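Beta-galactosidase/beta-glucuronidase (Faecalibacterium prausnitzii L2-6, PDB 6MVF) binds flavin mononucleotide and probably hydrolyses terminal beta-glucuronides, as a glycoside hydrolase family 2 enzyme of a human gut bacterium. Local coordinates at residues H588-G593 and E652-E657; L609-K614 and V629-G634. One frame throughout, in Å; residues are numbered along the deposited sequence.

How the contacts relate
Both contacts lie in the beta-rich C-terminal part of the chain, their centres about 40 and 43 Å from that of the chain, 13 Å from each other and away from the flavin site. Contact 2 is nested in sequence inside the loop that contact 1 closes. Both reach one mixed sheet (order 590-592, 646-654, 635-641, 606-611, 614-620): contact 1 through 590-592 and 646-654, contact 2 through 606-611, whereas 629-634 is the loop leading from strand 624-629 into strand 635-641. Lys653 N lies 2.9 Å from Gly634 O, a probable hydrogen bond joining them. Contact 1 thus closes one margin of the sheet, whereas contact 2 ties its 611-614 turn to the 629-634 loop.

Contact 1 of 2, residues H588-G593 and E652-E657; sequences HAQRAG and EKVETE
Strand 590-592 runs parallel to strand 652-654, their short axes 4.6 Å apart at closest approach and 41° between directions, with Gln590 opposite Glu652 and Arg591 opposite Lys653. Glu652 N donates to Ala589 O, Arg591 N to Glu652 O at 2.9 Å, and Val654 N to Arg591 O. On the face carrying Gln590 and Glu652, the two extended side chains lie side by side and point the same way. Gln590 NE2 meets Glu652 OE1 at 3.1 Å from the syn side, tilted out of the carboxylate plane, and the same OE1 forms a salt bridge with Arg229 of the second subunit. Gln590 CB also packs on Val654 CG2 at 3.7 Å.

After Val654 the chain turns through Glu655 and Thr656 and brings Glu657 back over 588-593. Its CG is anti to the carbonyl carbon (chi1 -66°) and the chain beyond is extended, which carries the carboxylate between His588 and Ala592. Ala592 N reaches Glu657 OE2 at 2.9 Å on the anti lone pair, with a nearly straight N-H...O angle of 169°. His588 NE2 approaches the same OE2 at 3.0 Å, close to its own ring plane but above that of the carboxylate; its bond to OE1 is weak. Asn498 adds another donor to OE2. Arg591 NE closes back on His588 O at 3.0 Å, while its NH1 bonds to Glu597 O and Thr596 OG1.

Three donors converging on Glu657 OE2 probably stabilise its negative charge. One of them, the Ala592 N-H, points away from strand 652-654, so the segment 652-657 grips 588-593 on two sides; Glu652 extends the contact into the subunit interface.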
loop_
_atom_site.group_PDB
_atom_site.type_symbol
_atom_site.label_atom_id
_atom_site.label_comp_id
_atom_site.label_asym_id
_atom_site.label_seq_id
_atom_site.Cartn_x
_atom_site.Cartn_y
_atom_site.Cartn_z
ATOM N N HIS A 588 -5.942 -36.713 -17.824
ATOM C CA HIS A 588 -5.877 -38.069 -18.374
ATOM C C HIS A 588 -4.403 -38.493 -18.399
ATOM O O HIS A 588 -3.793 -38.710 -19.448
ATOM C CB HIS A 588 -6.527 -38.118 -19.755
ATOM C CG HIS A 588 -6.765 -39.502 -20.281
ATOM N ND1 HIS A 588 -7.602 -39.756 -21.350
ATOM C CD2 HIS A 588 -6.267 -40.705 -19.900
ATOM C CE1 HIS A 588 -7.619 -41.056 -21.593
ATOM N NE2 HIS A 588 -6.815 -41.653 -20.731
ATOM N N ALA A 589 -3.833 -38.585 -17.187
ATOM C CA ALA A 589 -2.385 -38.694 -17.019
ATOM C C ALA A 589 -1.840 -40.031 -17.523
ATOM O O ALA A 589 -0.757 -40.083 -18.117
ATOM C CB ALA A 589 -2.022 -38.487 -15.553
ATOM N N GLN A 590 -2.557 -41.121 -17.295
ATOM C CA GLN A 590 -2.102 -42.453 -17.681
ATOM C C GLN A 590 -2.921 -42.936 -18.872
ATOM O O GLN A 590 -4.143 -43.072 -18.774
ATOM C CB GLN A 590 -2.211 -43.410 -16.494
ATOM C CG GLN A 590 -1.126 -43.186 -15.442
ATOM C CD GLN A 590 -1.490 -43.774 -14.094
ATOM O OE1 GLN A 590 -2.641 -44.099 -13.858
ATOM N NE2 GLN A 590 -0.509 -43.904 -13.200
ATOM N N ARG A 591 -2.251 -43.186 -19.995
ATOM C CA ARG A 591 -2.908 -43.490 -21.265
ATOM C C ARG A 591 -2.557 -44.901 -21.714
ATOM O O ARG A 591 -1.381 -45.214 -21.923
ATOM C CB ARG A 591 -2.510 -42.480 -22.346
ATOM C CG ARG A 591 -2.708 -41.052 -21.906
ATOM C CD ARG A 591 -3.443 -40.275 -22.923
ATOM N NE ARG A 591 -3.755 -38.926 -22.476
ATOM C CZ ARG A 591 -4.068 -37.951 -23.319
ATOM N NH1 ARG A 591 -4.086 -38.218 -24.618
ATOM N NH2 ARG A 591 -4.349 -36.729 -22.882
ATOM N N ALA A 592 -3.580 -45.734 -21.886
ATOM C CA ALA A 592 -3.438 -47.090 -22.398
ATOM C C ALA A 592 -3.789 -47.134 -23.879
ATOM O O ALA A 592 -4.704 -46.442 -24.337
ATOM C CB ALA A 592 -4.335 -48.055 -21.621
ATOM N N GLY A 593 -3.055 -47.948 -24.624
ATOM C CA GLY A 593 -3.274 -48.056 -26.058
ATOM C C GLY A 593 -1.996 -47.923 -26.863
ATOM O O GLY A 593 -1.011 -47.338 -26.400
ATOM N N GLU A 652 1.989 -40.667 -19.069
ATOM C CA GLU A 652 2.544 -41.990 -18.813
ATOM C C GLU A 652 1.818 -43.008 -19.679
ATOM O O GLU A 652 0.587 -43.109 -19.622
ATOM C CB GLU A 652 2.429 -42.368 -17.335
ATOM C CG GLU A 652 3.251 -43.613 -16.948
ATOM C CD GLU A 652 2.983 -44.127 -15.520
ATOM O OE1 GLU A 652 2.105 -43.557 -14.829
ATOM O OE2 GLU A 652 3.646 -45.117 -15.096
ATOM N N LYS A 653 2.575 -43.759 -20.478
ATOM C CA LYS A 653 2.023 -44.947 -21.111
ATOM C C LYS A 653 1.801 -46.044 -20.074
ATOM O O LYS A 653 2.672 -46.329 -19.246
ATOM C CB LYS A 653 2.941 -45.452 -22.224
ATOM C CG LYS A 653 2.276 -46.561 -23.054
ATOM C CD LYS A 653 3.123 -47.046 -24.217
ATOM C CE LYS A 653 2.445 -48.243 -24.869
ATOM N NZ LYS A 653 2.978 -48.529 -26.214
ATOM N N VAL A 654 0.621 -46.653 -20.107
ATOM C CA VAL A 654 0.267 -47.726 -19.186
ATOM C C VAL A 654 -0.445 -48.824 -19.967
ATOM O O VAL A 654 -0.919 -48.621 -21.088
ATOM C CB VAL A 654 -0.618 -47.243 -18.011
ATOM C CG1 VAL A 654 0.170 -46.352 -17.091
ATOM C CG2 VAL A 654 -1.845 -46.511 -18.523
ATOM N N GLU A 655 -0.497 -50.007 -19.361
ATOM C CA GLU A 655 -1.137 -51.142 -20.011
ATOM C C GLU A 655 -2.651 -51.055 -19.893
ATOM O O GLU A 655 -3.368 -51.264 -20.874
ATOM C CB GLU A 655 -0.613 -52.452 -19.412
ATOM C CG GLU A 655 -1.098 -53.710 -20.109
ATOM C CD GLU A 655 -0.612 -53.820 -21.554
ATOM O OE1 GLU A 655 0.258 -53.020 -21.982
ATOM O OE2 GLU A 655 -1.103 -54.723 -22.269
ATOM N N THR A 656 -3.155 -50.758 -18.698
ATOM C CA THR A 656 -4.579 -50.560 -18.482
ATOM C C THR A 656 -4.769 -49.319 -17.624
ATOM O O THR A 656 -4.088 -49.150 -16.605
ATOM C CB THR A 656 -5.230 -51.778 -17.811
ATOM O OG1 THR A 656 -5.068 -51.693 -16.391
ATOM C CG2 THR A 656 -4.599 -53.055 -18.295
ATOM N N GLU A 657 -5.703 -48.463 -18.031
ATOM C CA GLU A 657 -5.884 -47.202 -17.344
ATOM C C GLU A 657 -6.566 -47.444 -16.005
ATOM O O GLU A 657 -7.291 -48.430 -15.846
ATOM C CB GLU A 657 -6.696 -46.244 -18.204
ATOM C CG GLU A 657 -5.944 -45.848 -19.481
ATOM C CD GLU A 657 -6.648 -44.781 -20.288
ATOM O OE1 GLU A 657 -7.653 -44.221 -19.771
ATOM O OE2 GLU A 657 -6.193 -44.509 -21.437
#

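Contact 2 of 2, residues L609-K614 and V629-G634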
loop_
_atom_site.group_PDB
_atom_site.type_symbol
_atom_site.label_atom_id
_atom_site.label_comp_id
_atom_site.label_asym_id
_atom_site.label_seq_id
_atom_site.Cartn_x
_atom_site.Cartn_y
_atom_site.Cartn_z
ATOM N N LEU A 609 3.724 -30.743 -32.648
ATOM C CA LEU A 609 3.744 -31.535 -31.427
ATOM C C LEU A 609 5.035 -32.337 -31.322
ATOM O O LEU A 609 5.524 -32.887 -32.311
ATOM C CB LEU A 609 2.545 -32.483 -31.370
ATOM C CG LEU A 609 2.371 -33.121 -29.986
ATOM C CD1 LEU A 609 2.203 -32.039 -28.872
ATOM C CD2 LEU A 609 1.216 -34.109 -30.002
ATOM N N TYR A 610 5.577 -32.417 -30.113
ATOM C CA TYR A 610 6.763 -33.214 -29.848
ATOM C C TYR A 610 6.499 -34.202 -28.722
ATOM O O TYR A 610 5.777 -33.902 -27.763
ATOM C CB TYR A 610 7.958 -32.343 -29.461
ATOM C CG TYR A 610 8.459 -31.453 -30.556
ATOM C CD1 TYR A 610 8.039 -30.124 -30.647
ATOM C CD2 TYR A 610 9.370 -31.928 -31.489
ATOM C CE1 TYR A 610 8.500 -29.297 -31.650
ATOM C CE2 TYR A 610 9.838 -31.110 -32.502
ATOM C CZ TYR A 610 9.399 -29.795 -32.575
ATOM O OH TYR A 610 9.878 -28.994 -33.571
ATOM N N CYS A 611 7.118 -35.375 -28.841
ATOM C CA CYS A 611 7.015 -36.435 -27.846
ATOM C C CYS A 611 8.429 -36.896 -27.504
ATOM O O CYS A 611 9.104 -37.503 -28.342
ATOM C CB CYS A 611 6.173 -37.593 -28.366
ATOM S SG CYS A 611 5.667 -38.732 -27.074
ATOM N N ASN A 612 8.877 -36.590 -26.284
ATOM C CA ASN A 612 10.256 -36.817 -25.846
ATOM C C ASN A 612 11.258 -36.288 -26.872
ATOM O O ASN A 612 12.234 -36.954 -27.226
ATOM C CB ASN A 612 10.502 -38.293 -25.542
ATOM C CG ASN A 612 9.730 -38.763 -24.325
ATOM O OD1 ASN A 612 9.460 -37.974 -23.402
ATOM N ND2 ASN A 612 9.361 -40.049 -24.314
ATOM N N GLY A 613 10.990 -35.071 -27.359
ATOM C CA GLY A 613 11.868 -34.388 -28.284
ATOM C C GLY A 613 11.727 -34.772 -29.743
ATOM O O GLY A 613 12.274 -34.073 -30.604
ATOM N N LYS A 614 11.028 -35.854 -30.057
ATOM C CA LYS A 614 10.824 -36.253 -31.442
ATOM C C LYS A 614 9.531 -35.632 -31.970
ATOM O O LYS A 614 8.492 -35.673 -31.299
ATOM C CB LYS A 614 10.781 -37.779 -31.553
ATOM C CG LYS A 614 11.950 -38.470 -30.846
ATOM C CD LYS A 614 11.737 -39.978 -30.728
ATOM C CE LYS A 614 11.330 -40.396 -29.298
ATOM N NZ LYS A 614 11.065 -41.869 -29.187
ATOM N N VAL A 629 -0.553 -40.121 -31.272
ATOM C CA VAL A 629 0.794 -40.212 -30.723
ATOM C C VAL A 629 1.038 -41.625 -30.222
ATOM O O VAL A 629 0.250 -42.153 -29.430
ATOM C CB VAL A 629 1.016 -39.185 -29.599
ATOM C CG1 VAL A 629 2.465 -39.276 -29.089
ATOM C CG2 VAL A 629 0.637 -37.746 -30.080
ATOM N N ALA A 630 2.127 -42.233 -30.690
ATOM C CA ALA A 630 2.630 -43.492 -30.132
ATOM C C ALA A 630 3.554 -43.141 -28.978
ATOM O O ALA A 630 4.742 -42.871 -29.166
ATOM C CB ALA A 630 3.361 -44.315 -31.183
ATOM N N LEU A 631 2.994 -43.133 -27.772
ATOM C CA LEU A 631 3.785 -42.865 -26.586
ATOM C C LEU A 631 4.891 -43.901 -26.447
ATOM O O LEU A 631 4.703 -45.080 -26.763
ATOM C CB LEU A 631 2.888 -42.873 -25.349
ATOM C CG LEU A 631 1.779 -41.825 -25.298
ATOM C CD1 LEU A 631 0.922 -42.084 -24.095
ATOM C CD2 LEU A 631 2.336 -40.395 -25.253
ATOM N N ASP A 632 6.063 -43.440 -26.012
ATOM C CA ASP A 632 7.125 -44.326 -25.557
ATOM C C ASP A 632 6.721 -45.009 -24.255
ATOM O O ASP A 632 5.871 -44.525 -23.501
ATOM C CB ASP A 632 8.415 -43.556 -25.321
ATOM C CG ASP A 632 8.986 -42.989 -26.583
ATOM O OD1 ASP A 632 8.588 -43.468 -27.673
ATOM O OD2 ASP A 632 9.838 -42.074 -26.479
ATOM N N GLU A 633 7.339 -46.156 -23.997
ATOM C CA GLU A 633 7.123 -46.829 -22.728
ATOM C C GLU A 633 7.619 -45.928 -21.610
ATOM O O GLU A 633 8.656 -45.274 -21.738
ATOM C CB GLU A 633 7.846 -48.179 -22.711
ATOM C CG GLU A 633 6.958 -49.356 -22.303
ATOM C CD GLU A 633 5.816 -49.630 -23.290
ATOM O OE1 GLU A 633 5.966 -49.296 -24.488
ATOM O OE2 GLU A 633 4.765 -50.179 -22.871
ATOM N N GLY A 634 6.850 -45.851 -20.532
ATOM C CA GLY A 634 7.210 -44.978 -19.433
ATOM C C GLY A 634 6.605 -43.597 -19.563
ATOM O O GLY A 634 5.477 -43.446 -20.048
#
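Asp632 faces Asn612 and Lys614 from the opposite direction, and its OD2 receives both. The amide of Asn612 is turned 36° from the carboxylate; ND2 donates to OD2 at 3.0 Å with an N-H...O angle of 169°, lying on the anti side but well out of the carboxylate plane. Lys614 NZ comes to the syn lone pair of Asp632 OD2, forming a salt bridge at 3.0 Å. Its second bond, to OD1, is weak. A bend in the lysine chain at chi3 (-104°) brings the ammonium group round to Asp632.

The two donors belong to a type I' beta turn from Cys611 to Lys614, closed by Cys611 N to Lys614 O at 2.8 Å and Lys614 N to Cys611 O at 3.1 Å. Asn612 OD1 accepts from Val637 N, so its amide bridges the 629-634 loop and strand 635-641.

Next to this polar group, side chains meet through aliphatic branches and sulfur. Leu609 and Val629 cross at about a right angle, CD2 touching CG2 at 3.7 Å. Cys611 SG lies 3.8 Å from Val629 CG1 and 4.1 Å from Leu631 CD2, and Val598 of strand 596-602 packs on both Leu609 and Val629.

The hairpin turn is therefore joined to the loop by a buried apolar layer and by one carboxylate oxygen that accepts from two donors; one of them is a charged ammonium group, which probably favours the ionised form of Asp632.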